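Type-2 restriction enzyme AgeI (Thalassobius gelatinovorus, PDB 5DWA) recognises the double-stranded DNA sequence 5'-ACCGGT-3' and cleaves after its adenine, acting as a type II restriction endonuclease. Local coordinates at residues L41-M53 / W88-E102. Residues are numbered along the deposited sequence; the frame is centred on the assembly and turned at random.
Sequences LKSRDAIGQAFVM and WVRTSGEAFEVALVE. With nucleotides of chain C; nucleotides of chain D.
R44 reaches E94 with CG set between its own backbone N and carbonyl carbon (chi1 70°) and the chain extended from there to NE. NH1 of R44 gives a hydrogen bond and salt bridge to OE1 of E94 at 2.8 Å. OE1 lies at the guanidinium edge, near its plane, but NH1 comes from above the carboxylate plane. The second carboxylate oxygen, OE2, takes a weak, 3.4 Å bond from NH1 of R90. NH2 of R90 lies 2.9 Å from O4' of DG11 of chain D, NE of R90 bonds to O2 of a cytosine base, and F119 makes a cation-pi contact with R44.

The axes of helix segments 43-53 and 88-102 come within 7.5 Å and cross at -48°. G48 and A95 make the close approach possible: a side chain on G48 would run into CG1 of V98. I47 is a knob among W88, T91, S92 and A95, with CD1 3.6 Å from CZ3 of W88. V98 returns the packing, fitting among R44, D45, G48 and Q49. Toward the C-terminal ends, CB of A99 meets the edge of the F51 ring at CD2 (3.9 Å). Beyond it, NE2 of Q49 bonds to OE1 of E102 at 3.1 Å, the amide and carboxylate planes 80° apart.

Cutting R44 back to an alanine is likely to leave OE1 of E94 without its charged mate. The chemistry thus divides along the interface: apolar knobs join the helices, while the R44-E94-R90 salt-bridge network probably holds R90 in place against the minor-groove side of the DNA.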
loop_
_atom_site.group_PDB
_atom_site.type_symbol
_atom_site.label_atom_id
_atom_site.label_comp_id
_atom_site.label_asym_id
_atom_site.label_seq_id
_atom_site.Cartn_x
_atom_site.Cartn_y
_atom_site.Cartn_z
ATOM N N LEU A 41 -23.638 11.263 7.258
ATOM C CA LEU A 41 -22.449 11.366 8.096
ATOM C C LEU A 41 -21.327 10.541 7.498
ATOM O O LEU A 41 -21.416 9.318 7.458
ATOM C CB LEU A 41 -22.739 10.912 9.525
ATOM C CG LEU A 41 -21.530 10.972 10.469
ATOM C CD1 LEU A 41 -21.014 12.403 10.629
ATOM C CD2 LEU A 41 -21.869 10.364 11.815
ATOM N N LYS A 42 -20.289 11.210 7.010
ATOM C CA LYS A 42 -19.109 10.501 6.511
ATOM C C LYS A 42 -18.495 9.697 7.636
ATOM O O LYS A 42 -18.378 10.166 8.758
ATOM C CB LYS A 42 -18.086 11.478 5.938
ATOM C CG LYS A 42 -18.574 12.238 4.702
ATOM C CD LYS A 42 -17.517 13.189 4.161
ATOM C CE LYS A 42 -17.360 14.418 5.035
ATOM N NZ LYS A 42 -18.623 15.211 5.065
ATOM N N SER A 43 -18.080 8.474 7.342
ATOM C CA SER A 43 -17.535 7.652 8.403
ATOM C C SER A 43 -16.197 8.174 8.916
ATOM O O SER A 43 -15.820 7.872 10.046
ATOM C CB SER A 43 -17.391 6.210 7.940
ATOM O OG SER A 43 -18.662 5.607 7.916
ATOM N N ARG A 44 -15.479 8.959 8.116
ATOM C CA ARG A 44 -14.241 9.540 8.626
ATOM C C ARG A 44 -14.566 10.440 9.817
ATOM O O ARG A 44 -13.797 10.522 10.775
ATOM C CB ARG A 44 -13.473 10.317 7.540
ATOM C CG ARG A 44 -14.111 11.615 7.071
ATOM C CD ARG A 44 -13.223 12.281 6.048
ATOM N NE ARG A 44 -13.701 13.613 5.677
ATOM C CZ ARG A 44 -13.556 14.133 4.463
ATOM N NH1 ARG A 44 -12.972 13.429 3.505
ATOM N NH2 ARG A 44 -14.015 15.352 4.204
ATOM N N ASP A 45 -15.736 11.069 9.770
ATOM C CA ASP A 45 -16.199 11.901 10.877
ATOM C C ASP A 45 -16.734 11.076 12.045
ATOM O O ASP A 45 -16.467 11.383 13.211
ATOM C CB ASP A 45 -17.271 12.882 10.390
ATOM C CG ASP A 45 -16.706 13.946 9.493
ATOM O OD1 ASP A 45 -15.575 14.402 9.765
ATOM O OD2 ASP A 45 -17.383 14.324 8.516
ATOM N N ALA A 46 -17.480 10.018 11.739
ATOM C CA ALA A 46 -17.951 9.102 12.769
ATOM C C ALA A 46 -16.788 8.499 13.563
ATOM O O ALA A 46 -16.775 8.535 14.789
ATOM C CB ALA A 46 -18.794 8.004 12.141
ATOM N N ILE A 47 -15.811 7.938 12.861
ATOM C CA ILE A 47 -14.689 7.288 13.522
ATOM C C ILE A 47 -13.796 8.314 14.216
ATOM O O ILE A 47 -13.374 8.118 15.357
ATOM C CB ILE A 47 -13.870 6.465 12.513
ATOM C CG1 ILE A 47 -14.729 5.371 11.875
ATOM C CG2 ILE A 47 -12.634 5.849 13.169
ATOM C CD1 ILE A 47 -14.150 4.868 10.570
ATOM N N GLY A 48 -13.537 9.425 13.526
ATOM C CA GLY A 48 -12.685 10.471 14.060
ATOM C C GLY A 48 -13.235 11.039 15.350
ATOM O O GLY A 48 -12.517 11.138 16.353
ATOM N N GLN A 49 -14.513 11.402 15.334
ATOM C CA GLN A 49 -15.134 11.979 16.523
ATOM C C GLN A 49 -15.289 10.932 17.619
ATOM O O GLN A 49 -15.087 11.231 18.794
ATOM C CB GLN A 49 -16.489 12.621 16.187
ATOM C CG GLN A 49 -16.405 13.847 15.270
ATOM C CD GLN A 49 -15.445 14.930 15.771
ATOM O OE1 GLN A 49 -15.274 15.127 16.976
ATOM N NE2 GLN A 49 -14.813 15.634 14.836
ATOM N N ALA A 50 -15.609 9.688 17.249
ATOM C CA ALA A 50 -15.692 8.634 18.247
ATOM C C ALA A 50 -14.344 8.385 18.927
ATOM O O ALA A 50 -14.283 8.048 20.112
ATOM C CB ALA A 50 -16.211 7.358 17.623
ATOM N N PHE A 51 -13.255 8.549 18.187
ATOM C CA PHE A 51 -11.943 8.356 18.782
ATOM C C PHE A 51 -11.629 9.445 19.802
ATOM O O PHE A 51 -11.092 9.172 20.877
ATOM C CB PHE A 51 -10.860 8.313 17.697
ATOM C CG PHE A 51 -9.480 8.034 18.229
ATOM C CD1 PHE A 51 -9.228 6.884 18.968
ATOM C CD2 PHE A 51 -8.427 8.902 17.970
ATOM C CE1 PHE A 51 -7.953 6.616 19.453
ATOM C CE2 PHE A 51 -7.152 8.644 18.450
ATOM C CZ PHE A 51 -6.911 7.494 19.188
ATOM N N VAL A 52 -11.956 10.686 19.460
ATOM C CA VAL A 52 -11.749 11.798 20.380
ATOM C C VAL A 52 -12.599 11.594 21.637
ATOM O O VAL A 52 -12.133 11.803 22.761
ATOM C CB VAL A 52 -12.095 13.132 19.713
ATOM C CG1 VAL A 52 -12.054 14.274 20.720
ATOM C CG2 VAL A 52 -11.130 13.414 18.571
ATOM N N MET A 53 -13.832 11.148 21.431
ATOM C CA MET A 53 -14.723 10.823 22.536
ATOM C C MET A 53 -14.172 9.670 23.373
ATOM O O MET A 53 -14.110 9.758 24.600
ATOM C CB MET A 53 -16.123 10.488 22.006
ATOM C CG MET A 53 -17.156 10.153 23.081
ATOM S SD MET A 53 -17.225 8.381 23.392
ATOM C CE MET A 53 -18.647 8.316 24.491
ATOM N N TRP A 88 -13.708 0.200 6.006
ATOM C CA TRP A 88 -12.788 0.625 7.048
ATOM C C TRP A 88 -11.480 1.172 6.474
ATOM O O TRP A 88 -10.990 2.203 6.934
ATOM C CB TRP A 88 -12.512 -0.542 8.002
ATOM C CG TRP A 88 -11.468 -0.237 9.032
ATOM C CD1 TRP A 88 -10.163 -0.671 9.033
ATOM C CD2 TRP A 88 -11.626 0.552 10.217
ATOM N NE1 TRP A 88 -9.506 -0.193 10.139
ATOM C CE2 TRP A 88 -10.380 0.557 10.885
ATOM C CE3 TRP A 88 -12.697 1.263 10.779
ATOM C CZ2 TRP A 88 -10.174 1.248 12.084
ATOM C CZ3 TRP A 88 -12.492 1.945 11.974
ATOM C CH2 TRP A 88 -11.239 1.929 12.615
ATOM N N VAL A 89 -10.908 0.504 5.469
ATOM C CA VAL A 89 -9.684 1.018 4.845
ATOM C C VAL A 89 -9.901 2.438 4.323
ATOM O O VAL A 89 -9.096 3.330 4.577
ATOM C CB VAL A 89 -9.217 0.129 3.681
ATOM C CG1 VAL A 89 -8.031 0.763 2.963
ATOM C CG2 VAL A 89 -8.873 -1.269 4.186
ATOM N N ARG A 90 -11.016 2.635 3.620
ATOM C CA ARG A 90 -11.277 3.893 2.931
ATOM C C ARG A 90 -11.605 5.031 3.895
ATOM O O ARG A 90 -11.275 6.193 3.628
ATOM C CB ARG A 90 -12.416 3.694 1.932
ATOM C CG ARG A 90 -12.895 4.976 1.269
ATOM C CD ARG A 90 -11.819 5.625 0.407
ATOM N NE ARG A 90 -12.372 6.821 -0.234
ATOM C CZ ARG A 90 -12.007 8.069 0.034
ATOM N NH1 ARG A 90 -11.037 8.317 0.904
ATOM N NH2 ARG A 90 -12.607 9.080 -0.592
ATOM N N THR A 91 -12.238 4.705 5.018
ATOM C CA THR A 91 -12.706 5.748 5.940
ATOM C C THR A 91 -11.795 6.008 7.144
ATOM O O THR A 91 -11.740 7.128 7.652
ATOM C CB THR A 91 -14.112 5.417 6.463
ATOM O OG1 THR A 91 -14.096 4.150 7.139
ATOM C CG2 THR A 91 -15.093 5.364 5.303
ATOM N N SER A 92 -11.068 4.992 7.606
ATOM C CA SER A 92 -10.328 5.131 8.862
ATOM C C SER A 92 -9.038 5.947 8.740
ATOM O O SER A 92 -8.625 6.584 9.699
ATOM C CB SER A 92 -10.026 3.744 9.450
ATOM O OG SER A 92 -9.094 3.021 8.656
ATOM N N GLY A 93 -8.417 5.938 7.568
ATOM C CA GLY A 93 -7.223 6.736 7.340
ATOM C C GLY A 93 -7.544 8.207 7.479
ATOM O O GLY A 93 -6.898 8.937 8.233
ATOM N N GLU A 94 -8.577 8.640 6.764
ATOM C CA GLU A 94 -9.014 10.022 6.875
ATOM C C GLU A 94 -9.570 10.324 8.266
ATOM O O GLU A 94 -9.483 11.458 8.748
ATOM C CB GLU A 94 -10.051 10.339 5.796
ATOM C CG GLU A 94 -9.449 10.269 4.395
ATOM C CD GLU A 94 -10.337 10.853 3.315
ATOM O OE1 GLU A 94 -11.554 10.986 3.549
ATOM O OE2 GLU A 94 -9.802 11.195 2.231
ATOM N N ALA A 95 -10.125 9.319 8.932
ATOM C CA ALA A 95 -10.641 9.544 10.277
ATOM C C ALA A 95 -9.529 9.930 11.250
ATOM O O ALA A 95 -9.752 10.730 12.149
ATOM C CB ALA A 95 -11.375 8.313 10.782
ATOM N N PHE A 96 -8.333 9.365 11.092
ATOM C CA PHE A 96 -7.248 9.721 12.000
ATOM C C PHE A 96 -6.814 11.181 11.767
ATOM O O PHE A 96 -6.518 11.913 12.719
ATOM C CB PHE A 96 -6.081 8.739 11.840
ATOM C CG PHE A 96 -4.930 9.004 12.769
ATOM C CD1 PHE A 96 -5.134 9.276 14.110
ATOM C CD2 PHE A 96 -3.633 8.960 12.289
ATOM C CE1 PHE A 96 -4.055 9.510 14.956
ATOM C CE2 PHE A 96 -2.548 9.198 13.123
ATOM C CZ PHE A 96 -2.759 9.474 14.459
ATOM N N GLU A 97 -6.792 11.611 10.508
ATOM C CA GLU A 97 -6.579 13.032 10.199
ATOM C C GLU A 97 -7.618 13.917 10.899
ATOM O O GLU A 97 -7.267 14.923 11.522
ATOM C CB GLU A 97 -6.642 13.280 8.702
ATOM C CG GLU A 97 -5.635 12.465 7.903
ATOM C CD GLU A 97 -5.813 12.715 6.424
ATOM O OE1 GLU A 97 -5.500 13.834 5.977
ATOM O OE2 GLU A 97 -6.305 11.815 5.717
ATOM N N VAL A 98 -8.895 13.554 10.773
ATOM C CA VAL A 98 -9.973 14.289 11.448
ATOM C C VAL A 98 -9.707 14.387 12.943
ATOM O O VAL A 98 -9.834 15.450 13.538
ATOM C CB VAL A 98 -11.349 13.623 11.220
ATOM C CG1 VAL A 98 -12.410 14.218 12.164
ATOM C CG2 VAL A 98 -11.783 13.787 9.781
ATOM N N ALA A 99 -9.336 13.268 13.550
ATOM C CA ALA A 99 -9.101 13.221 14.986
ATOM C C ALA A 99 -7.900 14.079 15.404
ATOM O O ALA A 99 -7.962 14.759 16.427
ATOM C CB ALA A 99 -8.908 11.780 15.439
ATOM N N LEU A 100 -6.817 14.055 14.627
ATOM C CA LEU A 100 -5.644 14.872 14.941
ATOM C C LEU A 100 -5.998 16.360 14.963
ATOM O O LEU A 100 -5.604 17.089 15.877
ATOM C CB LEU A 100 -4.516 14.629 13.936
ATOM C CG LEU A 100 -3.734 13.338 14.122
ATOM C CD1 LEU A 100 -2.826 13.135 12.909
ATOM C CD2 LEU A 100 -2.921 13.393 15.406
ATOM N N VAL A 101 -6.744 16.801 13.954
ATOM C CA VAL A 101 -7.131 18.203 13.834
ATOM C C VAL A 101 -8.071 18.601 14.972
ATOM O O VAL A 101 -7.880 19.647 15.611
ATOM C CB VAL A 101 -7.808 18.477 12.481
ATOM C CG1 VAL A 101 -8.397 19.888 12.443
ATOM C CG2 VAL A 101 -6.824 18.278 11.345
ATOM N N GLU A 102 -9.059 17.752 15.240
ATOM C CA GLU A 102 -10.037 18.013 16.298
ATOM C C GLU A 102 -9.374 18.110 17.672
ATOM O O GLU A 102 -9.699 18.996 18.473
ATOM C CB GLU A 102 -11.110 16.920 16.309
ATOM C CG GLU A 102 -12.208 17.113 17.354
ATOM C CD GLU A 102 -13.183 18.206 16.980
ATOM O OE1 GLU A 102 -13.569 18.291 15.793
ATOM O OE2 GLU A 102 -13.560 18.990 17.874
ATOM P P DC C 6 -3.797 4.480 5.960
ATOM O OP1 DC C 6 -3.769 5.176 7.237
ATOM O OP2 DC C 6 -2.593 4.281 5.136
ATOM O "O5'" DC C 6 -4.418 3.040 6.254
ATOM C "C5'" DC C 6 -5.655 2.945 6.894
ATOM C "C4'" DC C 6 -6.091 1.500 6.920
ATOM O "O4'" DC C 6 -6.170 0.988 5.573
ATOM C "C3'" DC C 6 -5.182 0.554 7.687
ATOM O "O3'" DC C 6 -5.995 -0.347 8.380
ATOM C "C2'" DC C 6 -4.383 -0.151 6.582
ATOM C "C1'" DC C 6 -5.383 -0.181 5.436
ATOM N N1 DC C 6 -4.768 -0.112 4.097
ATOM C C2 DC C 6 -5.034 -1.096 3.137
ATOM O O2 DC C 6 -5.746 -2.064 3.429
ATOM N N3 DC C 6 -4.477 -0.973 1.908
ATOM C C4 DC C 6 -3.724 0.084 1.619
ATOM N N4 DC C 6 -3.193 0.158 0.397
ATOM C C5 DC C 6 -3.474 1.108 2.570
ATOM C C6 DC C 6 -4.012 0.977 3.778
ATOM P P DG D 11 -17.780 9.272 2.077
ATOM O OP1 DG D 11 -17.363 8.512 3.279
ATOM O OP2 DG D 11 -19.222 9.635 1.927
ATOM O "O5'" DG D 11 -16.952 10.616 1.979
ATOM C "C5'" DG D 11 -15.545 10.614 2.131
ATOM C "C4'" DG D 11 -14.904 11.498 1.081
ATOM O "O4'" DG D 11 -14.898 10.798 -0.191
ATOM C "C3'" DG D 11 -15.622 12.823 0.826
ATOM O "O3'" DG D 11 -14.667 13.844 0.545
ATOM C "C2'" DG D 11 -16.484 12.513 -0.398
ATOM C "C1'" DG D 11 -15.576 11.572 -1.170
ATOM N N9 DG D 11 -16.288 10.649 -2.051
ATOM C C8 DG D 11 -17.567 10.166 -1.898
ATOM N N7 DG D 11 -17.920 9.332 -2.839
ATOM C C5 DG D 11 -16.803 9.254 -3.661
ATOM C C6 DG D 11 -16.584 8.504 -4.846
ATOM O O6 DG D 11 -17.360 7.733 -5.426
ATOM N N1 DG D 11 -15.313 8.715 -5.359
ATOM C C2 DG D 11 -14.370 9.539 -4.806
ATOM N N2 DG D 11 -13.210 9.616 -5.452
ATOM N N3 DG D 11 -14.556 10.248 -3.700
ATOM C C4 DG D 11 -15.792 10.057 -3.184
ATOM P P DC C 5 -2.673 6.833 0.495
ATOM O OP1 DC C 5 -2.192 8.216 0.736
ATOM O OP2 DC C 5 -1.746 5.814 -0.041
ATOM O "O5'" DC C 5 -3.310 6.286 1.851
ATOM C "C5'" DC C 5 -4.274 7.059 2.543
ATOM C "C4'" DC C 5 -5.431 6.187 2.982
ATOM O "O4'" DC C 5 -6.152 5.747 1.826
ATOM C "C3'" DC C 5 -5.007 4.920 3.697
ATOM O "O3'" DC C 5 -4.930 5.194 5.075
ATOM C "C2'" DC C 5 -6.143 3.934 3.372
ATOM C "C1'" DC C 5 -6.754 4.489 2.076
ATOM N N1 DC C 5 -6.543 3.633 0.860
ATOM C C2 DC C 5 -7.642 3.041 0.225
ATOM O O2 DC C 5 -8.767 3.229 0.689
ATOM N N3 DC C 5 -7.443 2.287 -0.884
ATOM C C4 DC C 5 -6.200 2.113 -1.359
ATOM N N4 DC C 5 -6.051 1.366 -2.457
ATOM C C5 DC C 5 -5.070 2.715 -0.736
ATOM C C6 DC C 5 -5.278 3.454 0.358
#